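Local coordinates for protein putative NAD-dependent epimerase/dehydratase (Bacillus halodurans, PDB 3E8X) that binds NADP and is probably an epimerase or dehydratase of the short-chain dehydrogenase/reductase family, though its substrate is not known, at residues Y147-A150 with K151-D155; H198-A201 with K202-E206. All blocks are in the same frame, centred on the assembly; numbering follows the deposited sequence.

Interaction 1 (147-155) and interaction 2 (198-206) are each one helical segment read across i to i+4. They lie on opposite sides of the chain's centre, with their own centres 21 Å apart and nearest atoms about 10 Å apart, and do not touch. The bound NADP relates them. Interaction 1 meets it directly, through the hydroxyl of Tyr-147 at the nicotinamide ribose. Interaction 2 stands behind the site: the side chain of Val-200 is about 6 Å from the dinucleotide and about 4 Å from the side chains of Val-33 and Leu-173, whose backbone N atoms hydrogen-bond to it, while Arg-197, just before this segment, hydrogen-bonds to it through NE.

Interaction 1: Y147-A150 with K151-D155; sequences YLVA and KRLAD. With NAP (NADP nicotinamide-adenine-dinucleotide phosphate), chain B.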
loop_
_atom_site.group_PDB
_atom_site.type_symbol
_atom_site.label_atom_id
_atom_site.label_comp_id
_atom_site.label_asym_id
_atom_site.label_seq_id
_atom_site.Cartn_x
_atom_site.Cartn_y
_atom_site.Cartn_z
ATOM N N TYR A 147 -7.243 7.315 2.241
ATOM C CA TYR A 147 -7.623 6.453 3.338
ATOM C C TYR A 147 -8.234 5.139 2.821
ATOM O O TYR A 147 -7.826 4.035 3.242
ATOM C CB TYR A 147 -8.585 7.192 4.295
ATOM C CG TYR A 147 -9.255 6.284 5.279
ATOM C CD1 TYR A 147 -8.577 5.833 6.430
ATOM C CD2 TYR A 147 -10.551 5.819 5.042
ATOM C CE1 TYR A 147 -9.200 4.969 7.330
ATOM C CE2 TYR A 147 -11.182 4.963 5.925
ATOM C CZ TYR A 147 -10.517 4.540 7.075
ATOM O OH TYR A 147 -11.177 3.691 7.958
ATOM N N LEU A 148 -9.171 5.256 1.896
ATOM C CA LEU A 148 -9.819 4.108 1.266
ATOM C C LEU A 148 -8.878 3.145 0.548
ATOM O O LEU A 148 -9.051 1.902 0.591
ATOM C CB LEU A 148 -10.937 4.588 0.303
ATOM C CG LEU A 148 -12.111 5.413 0.872
ATOM C CD1 LEU A 148 -13.098 5.865 -0.226
ATOM C CD2 LEU A 148 -12.817 4.674 2.012
ATOM N N VAL A 149 -7.893 3.698 -0.144
ATOM C CA VAL A 149 -6.792 2.891 -0.742
ATOM C C VAL A 149 -5.968 2.219 0.358
ATOM O O VAL A 149 -5.662 1.033 0.263
ATOM C CB VAL A 149 -5.888 3.773 -1.638
ATOM C CG1 VAL A 149 -4.532 3.085 -1.955
ATOM C CG2 VAL A 149 -6.647 4.211 -2.907
ATOM N N ALA A 150 -5.605 2.952 1.415
ATOM C CA ALA A 150 -4.822 2.330 2.485
ATOM C C ALA A 150 -5.543 1.102 3.069
ATOM O O ALA A 150 -4.983 0.035 3.160
ATOM C CB ALA A 150 -4.437 3.340 3.540
ATOM N N LYS A 151 -6.840 1.250 3.365
ATOM C CA LYS A 151 -7.685 0.182 3.929
ATOM C C LYS A 151 -7.845 -1.001 2.981
ATOM O O LYS A 151 -7.666 -2.139 3.376
ATOM C CB LYS A 151 -9.053 0.735 4.317
ATOM C CG LYS A 151 -8.976 1.872 5.338
ATOM C CD LYS A 151 -8.304 1.467 6.641
ATOM C CE LYS A 151 -9.192 0.583 7.521
ATOM N NZ LYS A 151 -8.470 -0.057 8.693
ATOM N N ARG A 152 -8.117 -0.685 1.725
ATOM C CA ARG A 152 -8.208 -1.657 0.663
ATOM C C ARG A 152 -6.960 -2.513 0.522
ATOM O O ARG A 152 -7.060 -3.750 0.394
ATOM C CB ARG A 152 -8.527 -0.967 -0.663
ATOM C CG ARG A 152 -8.332 -1.814 -1.939
ATOM C CD ARG A 152 -9.186 -3.077 -2.036
ATOM N NE ARG A 152 -9.032 -3.677 -3.364
ATOM C CZ ARG A 152 -9.662 -3.280 -4.466
ATOM N NH1 ARG A 152 -10.590 -2.343 -4.425
ATOM N NH2 ARG A 152 -9.392 -3.860 -5.625
ATOM N N LEU A 153 -5.791 -1.869 0.514
ATOM C CA LEU A 153 -4.547 -2.589 0.261
ATOM C C LEU A 153 -4.176 -3.430 1.464
ATOM O O LEU A 153 -3.588 -4.502 1.316
ATOM C CB LEU A 153 -3.428 -1.647 -0.152
ATOM C CG LEU A 153 -3.608 -1.003 -1.522
ATOM C CD1 LEU A 153 -2.501 0.057 -1.739
ATOM C CD2 LEU A 153 -3.651 -2.083 -2.679
ATOM N N ALA A 154 -4.547 -2.975 2.654
ATOM C CA ALA A 154 -4.363 -3.791 3.866
ATOM C C ALA A 154 -5.273 -5.008 3.827
ATOM O O ALA A 154 -4.857 -6.110 4.157
ATOM C CB ALA A 154 -4.579 -2.942 5.155
ATOM N N ASP A 155 -6.518 -4.820 3.387
ATOM C CA ASP A 155 -7.450 -5.920 3.209
ATOM C C ASP A 155 -6.919 -6.945 2.233
ATOM O O ASP A 155 -7.045 -8.150 2.460
ATOM C CB ASP A 155 -8.835 -5.408 2.718
ATOM C CG ASP A 155 -9.624 -4.687 3.798
ATOM O OD1 ASP A 155 -9.195 -4.728 4.980
ATOM O OD2 ASP A 155 -10.681 -4.085 3.461
HETATM P PA NAP B . -9.946 5.725 16.780
HETATM O O1A NAP B . -9.125 6.779 16.031
HETATM O O2A NAP B . -10.810 6.139 17.952
HETATM O O5B NAP B . -8.910 4.541 17.165
HETATM C C5B NAP B . -7.572 4.449 16.642
HETATM C C4B NAP B . -6.559 3.945 17.669
HETATM O O4B NAP B . -5.342 3.669 16.953
HETATM C C3B NAP B . -6.192 4.945 18.795
HETATM O O3B NAP B . -6.437 4.450 20.124
HETATM C C2B NAP B . -4.696 5.167 18.638
HETATM O O2B NAP B . -3.931 5.312 19.860
HETATM C C1B NAP B . -4.284 3.896 17.879
HETATM N N9A NAP B . -2.944 4.087 17.269
HETATM C C8A NAP B . -2.549 5.116 16.504
HETATM N N7A NAP B . -1.250 4.949 16.189
HETATM C C5A NAP B . -0.841 3.800 16.763
HETATM C C6A NAP B . 0.375 3.109 16.798
HETATM N N6A NAP B . 1.449 3.594 16.141
HETATM N N1A NAP B . 0.496 1.962 17.505
HETATM C C2A NAP B . -0.560 1.481 18.163
HETATM N N3A NAP B . -1.749 2.118 18.156
HETATM C C4A NAP B . -1.913 3.274 17.459
HETATM O O3 NAP B . -10.918 5.011 15.673
HETATM P PN NAP B . -12.370 4.301 15.907
HETATM O O1N NAP B . -13.402 5.387 15.773
HETATM O O2N NAP B . -12.199 3.366 17.084
HETATM O O5D NAP B . -12.633 3.470 14.559
HETATM C C5D NAP B . -11.993 2.221 14.329
HETATM C C4D NAP B . -11.597 2.172 12.865
HETATM O O4D NAP B . -12.740 2.219 12.010
HETATM C C3D NAP B . -10.736 3.366 12.478
HETATM O O3D NAP B . -9.368 3.078 12.804
HETATM C C2D NAP B . -11.073 3.602 11.002
HETATM O O2D NAP B . -10.054 3.172 10.127
HETATM C C1D NAP B . -12.348 2.766 10.738
HETATM N N1N NAP B . -13.492 3.489 10.101
HETATM C C2N NAP B . -13.873 4.733 10.482
HETATM C C3N NAP B . -14.971 5.364 9.858
HETATM C C7N NAP B . -15.462 6.734 10.270
HETATM O O7N NAP B . -16.609 7.082 9.933
HETATM N N7N NAP B . -14.668 7.502 11.035
HETATM C C4N NAP B . -15.661 4.694 8.846
HETATM C C5N NAP B . -15.254 3.422 8.482
HETATM C C6N NAP B . -14.172 2.850 9.130
HETATM P P2B NAP B . -4.011 6.590 20.880
HETATM O O1X NAP B . -5.129 6.288 21.841
HETATM O O2X NAP B . -2.648 6.590 21.567
HETATM O O3X NAP B . -4.325 7.757 19.968
#
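Val-149 O accepts the shortest backbone bond between the two halves of this helical segment, from Leu-153 N at 2.9 Å with an N-H...O angle of 158°. Next to that bond the aliphatic side chains lie side by side and point the same way, with Val-149 CG1 3.7 Å from Leu-153 CD1; the second subunit adds to this patch, its Trp-109 packing on Val-149 and its Ile-112 on Leu-153.

On another side of the helix, Lys-151 N donates to Tyr-147 O at 3.0 Å, and the two side chains pass over each other. Lys-151 CG sits over one face of the phenol ring, 3.7 Å from its centroid and 20° off the normal, which identifies a CH-pi contact. The ring is carried there by chi1 of Tyr-147 (167°), which sets CG opposite the backbone N. Four residues apart, this pair matches the Tyr-x-x-x-Lys signature of short-chain dehydrogenases, in whose classical and extended members both residues serve catalysis; a like role here is inferred. The signature occupies the helix of the beta-alpha-beta unit formed by strand 125-129, helix 145-160 and strand 164-174. Tyr-147 OH meets NADP O2D near the ring plane in a very short hydrogen bond, either group being able to donate. Lys-151, bent at chi2 and chi3, brings CE within 3.8 Å of NADP O2D, while its NZ is hydrogen-bonded to Val-129 O.

Interaction 2: H198-A201 with K202-E206; sequences HDVA and KVIAE
Val-200 and Ile-204 form the tightly packed side of this helical turn: Val-200 CG1 lies 3.8 Å from Ile-204 CD1, alongside a backbone bond from Ile-204 N to Val-200 O of 3.1 Å. With chi1 at -65°, Ile-204 sets CG1 opposite its own carbonyl carbon, and the extended chi2 carries CD1 to the valine. Both residues are buried, packing on Val-33 and Leu-37 of helix 32-43, and Ile-204 also touches Ile-127 and Val-129 of strand 125-129. Nearby, Val-203 CG2 rests 3.2 Å from Asp-199 O, the acceptor for Val-203 N.

The side carrying Lys-202, which is partly exposed, is looser. The lysine chain crosses Asp-199 at an angle and presents CD, not the ammonium, to the carboxylate: Lys-202 CD is 3.7 Å from Asp-199 OD1, whereas Lys-202 NZ is 5.6 Å from that oxygen, too far for a salt bridge. Both polar ends have partners elsewhere: Lys-202 NZ forms a salt bridge with Glu-40, while Asp-199 OD1 accepts from Gly-180 N and OD2 from several donors including Thr-196 OG1. An alanine in place of Lys-202 would be likely to leave Glu-40 without its charged mate and to uncover the flank of Asp-199. One apolar side turned to the sheet and the cofactor-binding helix 32-43, with the partly exposed lysine on another side, is the layering of a helix flanking the sheet in an NADP-binding Rossmann fold.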
loop_
_atom_site.group_PDB
_atom_site.type_symbol
_atom_site.label_atom_id
_atom_site.label_comp_id
_atom_site.label_asym_id
_atom_site.label_seq_id
_atom_site.Cartn_x
_atom_site.Cartn_y
_atom_site.Cartn_z
ATOM N N HIS A 198 -20.508 1.172 18.979
ATOM C CA HIS A 198 -20.921 0.120 19.915
ATOM C C HIS A 198 -21.276 -1.157 19.140
ATOM O O HIS A 198 -20.861 -2.239 19.496
ATOM C CB HIS A 198 -22.154 0.508 20.730
ATOM C CG HIS A 198 -21.876 1.334 21.935
ATOM N ND1 HIS A 198 -21.242 0.830 23.051
ATOM C CD2 HIS A 198 -22.186 2.630 22.223
ATOM C CE1 HIS A 198 -21.142 1.790 23.961
ATOM N NE2 HIS A 198 -21.725 2.886 23.496
ATOM N N ASP A 199 -22.045 -0.990 18.079
ATOM C CA ASP A 199 -22.563 -2.085 17.320
ATOM C C ASP A 199 -21.488 -2.760 16.489
ATOM O O ASP A 199 -21.516 -3.973 16.355
ATOM C CB ASP A 199 -23.772 -1.647 16.474
ATOM C CG ASP A 199 -25.028 -1.378 17.303
ATOM O OD1 ASP A 199 -25.315 -2.189 18.231
ATOM O OD2 ASP A 199 -25.747 -0.367 16.983
ATOM N N VAL A 200 -20.518 -2.004 15.961
ATOM C CA VAL A 200 -19.344 -2.571 15.295
ATOM C C VAL A 200 -18.622 -3.475 16.277
ATOM O O VAL A 200 -18.245 -4.581 15.922
ATOM C CB VAL A 200 -18.350 -1.470 14.763
ATOM C CG1 VAL A 200 -17.060 -2.093 14.149
ATOM C CG2 VAL A 200 -19.059 -0.563 13.781
ATOM N N ALA A 201 -18.417 -2.988 17.509
ATOM C CA ALA A 201 -17.725 -3.770 18.510
ATOM C C ALA A 201 -18.483 -5.097 18.772
ATOM O O ALA A 201 -17.861 -6.146 18.922
ATOM C CB ALA A 201 -17.487 -2.960 19.806
ATOM N N LYS A 202 -19.811 -5.007 18.880
ATOM C CA LYS A 202 -20.688 -6.154 19.093
ATOM C C LYS A 202 -20.578 -7.180 17.960
ATOM O O LYS A 202 -20.527 -8.382 18.203
ATOM C CB LYS A 202 -22.149 -5.688 19.248
ATOM C CG LYS A 202 -22.513 -5.228 20.625
ATOM C CD LYS A 202 -23.935 -4.667 20.672
ATOM C CE LYS A 202 -24.193 -3.794 21.895
ATOM N NZ LYS A 202 -23.955 -4.520 23.162
ATOM N N VAL A 203 -20.568 -6.706 16.726
ATOM C CA VAL A 203 -20.373 -7.552 15.574
ATOM C C VAL A 203 -19.035 -8.319 15.628
ATOM O O VAL A 203 -19.006 -9.518 15.465
ATOM C CB VAL A 203 -20.457 -6.752 14.257
ATOM C CG1 VAL A 203 -20.057 -7.642 13.066
ATOM C CG2 VAL A 203 -21.874 -6.171 14.068
ATOM N N ILE A 204 -17.951 -7.621 15.921
ATOM C CA ILE A 204 -16.630 -8.239 15.982
ATOM C C ILE A 204 -16.599 -9.306 17.042
ATOM O O ILE A 204 -16.165 -10.410 16.779
ATOM C CB ILE A 204 -15.503 -7.191 16.269
ATOM C CG1 ILE A 204 -15.412 -6.207 15.095
ATOM C CG2 ILE A 204 -14.119 -7.892 16.587
ATOM C CD1 ILE A 204 -14.683 -4.857 15.378
ATOM N N ALA A 205 -16.994 -8.948 18.265
ATOM C CA ALA A 205 -17.025 -9.894 19.399
ATOM C C ALA A 205 -17.913 -11.127 19.093
ATOM O O ALA A 205 -17.601 -12.255 19.472
ATOM C CB ALA A 205 -17.483 -9.182 20.689
ATOM N N GLU A 206 -18.991 -10.921 18.357
ATOM C CA GLU A 206 -19.912 -12.010 18.065
ATOM C C GLU A 206 -19.234 -13.066 17.188
ATOM O O GLU A 206 -19.493 -14.264 17.346
ATOM C CB GLU A 206 -21.179 -11.480 17.371
ATOM C CG GLU A 206 -22.286 -12.507 17.207
ATOM C CD GLU A 206 -22.907 -12.971 18.528
ATOM O OE1 GLU A 206 -22.736 -12.312 19.578
ATOM O OE2 GLU A 206 -23.617 -13.976 18.495
#